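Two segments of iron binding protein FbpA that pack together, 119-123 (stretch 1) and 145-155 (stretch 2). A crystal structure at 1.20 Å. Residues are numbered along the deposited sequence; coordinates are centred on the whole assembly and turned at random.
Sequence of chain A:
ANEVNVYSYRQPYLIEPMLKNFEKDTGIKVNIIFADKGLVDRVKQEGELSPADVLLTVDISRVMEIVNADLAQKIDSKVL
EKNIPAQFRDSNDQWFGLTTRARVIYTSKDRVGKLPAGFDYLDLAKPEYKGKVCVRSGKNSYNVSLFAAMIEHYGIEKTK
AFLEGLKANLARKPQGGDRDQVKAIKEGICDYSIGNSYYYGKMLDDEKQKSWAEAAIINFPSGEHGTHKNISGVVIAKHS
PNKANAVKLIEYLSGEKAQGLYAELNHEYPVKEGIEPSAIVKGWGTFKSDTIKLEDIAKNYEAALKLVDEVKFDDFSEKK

Stretch 1 119-123: FDYLD
Stretch 2, residues 145-155: SLFAAMIEHYG

What fills the apolar centre of the contact? L122 and M150 do: their CA atoms, 9.3 Å apart, are the closest CA pair across the stretches, and both CA-to-CB bonds point toward the opposing stretch. L122 (chi1 -70°, m; chi2 167°, t) brings CD2 to 3.5 Å from M150 CE. The methionine has chi1 -65° (m), an extended chi2 of 179° (t) and a bend at chi3 of 80° (p), and M150 CE also lies 4.4 Å from Y121 CB. No hydrogen bond joins the two stretches directly; close contact between apolar surfaces does the work here.

How do the neighbours one helical turn away extend this centre? Positions 146, 150 and 154 are four residues apart, which sets L146, M150 and Y154 along one side of the helix. L146 (chi1 170°, t; chi2 63°, p) places CD1 over one face of the Y121 ring, 3.9 Å from the ring centroid and only 8° off its normal, a CH-pi contact in which a weakly polarised methyl meets the pi cloud; its closest ring atom is Y121 CE1, at 4.0 Å from L146 CD1. Y121 holds chi1 at -56° (m) and chi2 at -83°. Beyond M150, Y154 (chi1 -55°, m; chi2 121°) meets L122 obliquely, with L122 CD1 3.7 Å from Y154 CZ and 3.5 Å from Y154 OH.

What backbones carry these side chains? Residues 145-154 are helical, with phi/psi near -62/-40 through most of the stretch, shifting to -129/-14 at Y154; G155 has 82/172. Successive i to i+4 bonds include M150 N to L146 O at 3.1 Å and Y154 N to M150 O at 2.8 Å. Stretch 1 is extended at F119 (-65/135) and D120 (-124/153), then turns into a 3-10 segment at Y121 (-43/-43), L122 (-55/-31) and D123 (-63/-28). D123 N bonds to D120 O at 3.0 Å. Both aspartate side chains accept main-chain NH groups of the turn: D120 N donates to D123 OD1 at 2.9 Å, and L122 N to D120 OD1 at 2.9 Å.

How does the contact end at its polar edge? D120 (chi1 -164°, t; chi2 -58°) and Y154 approach to 3.9 Å between D120 OD2 and Y154 OH, without a direct hydrogen bond. A water bridges them instead, donating to D120 OD1 at 2.7 Å and hydrogen-bonding with Y154 OH at 2.8 Å.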

# COMPACT_ATOMS: atom_id res chain seq x y z
N PHE A 119 14.21 -16.63 1.54
CA PHE A 119 12.83 -16.94 1.16
C PHE A 119 12.24 -15.82 0.31
O PHE A 119 12.36 -14.65 0.64
CB PHE A 119 11.96 -17.20 2.39
CG PHE A 119 10.70 -17.96 2.10
CD1 PHE A 119 10.64 -19.33 2.31
CD2 PHE A 119 9.57 -17.31 1.60
CE1 PHE A 119 9.48 -20.04 2.05
CE2 PHE A 119 8.40 -18.03 1.34
CZ PHE A 119 8.36 -19.38 1.56
N ASP A 120 11.57 -16.21 -0.77
CA ASP A 120 11.08 -15.29 -1.79
C ASP A 120 9.57 -15.48 -1.94
O ASP A 120 9.05 -16.56 -1.68
CB ASP A 120 11.79 -15.65 -3.10
CG ASP A 120 11.70 -14.58 -4.16
OD1 ASP A 120 10.58 -14.18 -4.56
OD2 ASP A 120 12.73 -14.13 -4.70
N TYR A 121 8.87 -14.43 -2.37
CA TYR A 121 7.49 -14.59 -2.85
C TYR A 121 7.35 -15.82 -3.75
O TYR A 121 6.38 -16.56 -3.64
CB TYR A 121 7.03 -13.35 -3.64
CG TYR A 121 7.16 -12.07 -2.85
CD1 TYR A 121 6.17 -11.69 -1.95
CD2 TYR A 121 8.28 -11.27 -2.97
CE1 TYR A 121 6.29 -10.52 -1.21
CE2 TYR A 121 8.42 -10.11 -2.22
CZ TYR A 121 7.42 -9.74 -1.35
OH TYR A 121 7.57 -8.60 -0.60
N LEU A 122 8.32 -16.01 -4.64
CA LEU A 122 8.30 -17.11 -5.60
C LEU A 122 8.15 -18.48 -4.95
O LEU A 122 7.60 -19.40 -5.56
CB LEU A 122 9.57 -17.11 -6.44
CG LEU A 122 9.73 -15.97 -7.44
CD1 LEU A 122 11.15 -15.92 -7.94
CD2 LEU A 122 8.74 -16.12 -8.59
N ASP A 123 8.68 -18.64 -3.75
CA ASP A 123 8.60 -19.93 -3.06
C ASP A 123 7.16 -20.35 -2.77
O ASP A 123 6.87 -21.54 -2.73
CB ASP A 123 9.48 -19.91 -1.81
CG ASP A 123 10.94 -19.82 -2.18
OD1 ASP A 123 11.63 -18.91 -1.71
OD2 ASP A 123 11.48 -20.59 -3.00
N SER A 145 0.17 -4.69 -7.93
CA SER A 145 1.43 -3.94 -7.96
C SER A 145 2.63 -4.80 -7.55
O SER A 145 3.72 -4.63 -8.09
CB SER A 145 1.34 -2.66 -7.12
OG SER A 145 0.52 -1.72 -7.80
N LEU A 146 2.44 -5.74 -6.63
CA LEU A 146 3.47 -6.73 -6.35
C LEU A 146 3.80 -7.54 -7.61
O LEU A 146 4.96 -7.72 -7.97
CB LEU A 146 3.03 -7.66 -5.22
CG LEU A 146 3.88 -8.91 -4.97
CD1 LEU A 146 5.30 -8.56 -4.55
CD2 LEU A 146 3.22 -9.78 -3.92
N PHE A 147 2.77 -8.05 -8.29
CA PHE A 147 2.98 -8.84 -9.50
C PHE A 147 3.62 -8.00 -10.61
O PHE A 147 4.39 -8.51 -11.42
CB PHE A 147 1.66 -9.46 -9.99
CG PHE A 147 0.88 -10.22 -8.93
CD1 PHE A 147 -0.50 -10.27 -9.00
CD2 PHE A 147 1.51 -10.89 -7.89
CE1 PHE A 147 -1.24 -10.96 -8.05
CE2 PHE A 147 0.77 -11.58 -6.94
CZ PHE A 147 -0.61 -11.62 -7.03
N ALA A 148 3.31 -6.70 -10.63
CA ALA A 148 3.89 -5.78 -11.59
C ALA A 148 5.40 -5.65 -11.40
O ALA A 148 6.15 -5.65 -12.36
CB ALA A 148 3.22 -4.42 -11.48
N ALA A 149 5.84 -5.56 -10.14
CA ALA A 149 7.27 -5.56 -9.85
C ALA A 149 7.90 -6.86 -10.33
O ALA A 149 8.99 -6.86 -10.90
CB ALA A 149 7.52 -5.36 -8.36
N MET A 150 7.21 -7.98 -10.11
CA MET A 150 7.71 -9.27 -10.54
C MET A 150 7.87 -9.32 -12.07
O MET A 150 8.84 -9.89 -12.56
CB MET A 150 6.83 -10.40 -10.02
CG MET A 150 6.86 -10.48 -8.49
SD MET A 150 5.82 -11.74 -7.76
CE MET A 150 6.87 -13.18 -8.01
N ILE A 151 6.97 -8.70 -12.82
CA ILE A 151 7.13 -8.63 -14.27
C ILE A 151 8.40 -7.86 -14.65
O ILE A 151 9.13 -8.27 -15.56
CB ILE A 151 5.89 -8.01 -14.95
CG1 ILE A 151 4.69 -8.97 -14.86
CG2 ILE A 151 6.19 -7.65 -16.41
CD1 ILE A 151 3.39 -8.35 -15.30
N GLU A 152 8.68 -6.76 -13.97
CA GLU A 152 9.92 -6.02 -14.23
C GLU A 152 11.14 -6.93 -14.06
O GLU A 152 12.08 -6.89 -14.85
CB GLU A 152 10.03 -4.80 -13.31
CG GLU A 152 11.17 -3.85 -13.65
CD GLU A 152 10.89 -2.94 -14.83
OE1 GLU A 152 9.91 -3.15 -15.57
OE2 GLU A 152 11.68 -1.99 -15.03
N HIS A 153 11.12 -7.75 -13.02
CA HIS A 153 12.25 -8.61 -12.69
C HIS A 153 12.35 -9.87 -13.54
O HIS A 153 13.45 -10.35 -13.78
CB HIS A 153 12.20 -9.03 -11.22
CG HIS A 153 12.24 -7.90 -10.24
ND1 HIS A 153 13.12 -6.84 -10.35
CD2 HIS A 153 11.52 -7.67 -9.12
CE1 HIS A 153 12.93 -6.01 -9.34
NE2 HIS A 153 11.97 -6.49 -8.58
N TYR A 154 11.21 -10.42 -13.96
CA TYR A 154 11.17 -11.78 -14.51
C TYR A 154 10.47 -11.95 -15.85
O TYR A 154 10.60 -13.00 -16.46
CB TYR A 154 10.46 -12.72 -13.53
CG TYR A 154 11.06 -12.73 -12.14
CD1 TYR A 154 10.28 -12.39 -11.04
CD2 TYR A 154 12.39 -13.07 -11.92
CE1 TYR A 154 10.81 -12.39 -9.76
CE2 TYR A 154 12.93 -13.08 -10.64
CZ TYR A 154 12.13 -12.75 -9.57
OH TYR A 154 12.64 -12.76 -8.30
N GLY A 155 9.72 -10.94 -16.28
CA GLY A 155 8.91 -11.04 -17.47
C GLY A 155 7.57 -11.73 -17.23
O GLY A 155 7.31 -12.29 -16.16
O HOH W 1 10.50 -12.27 -6.50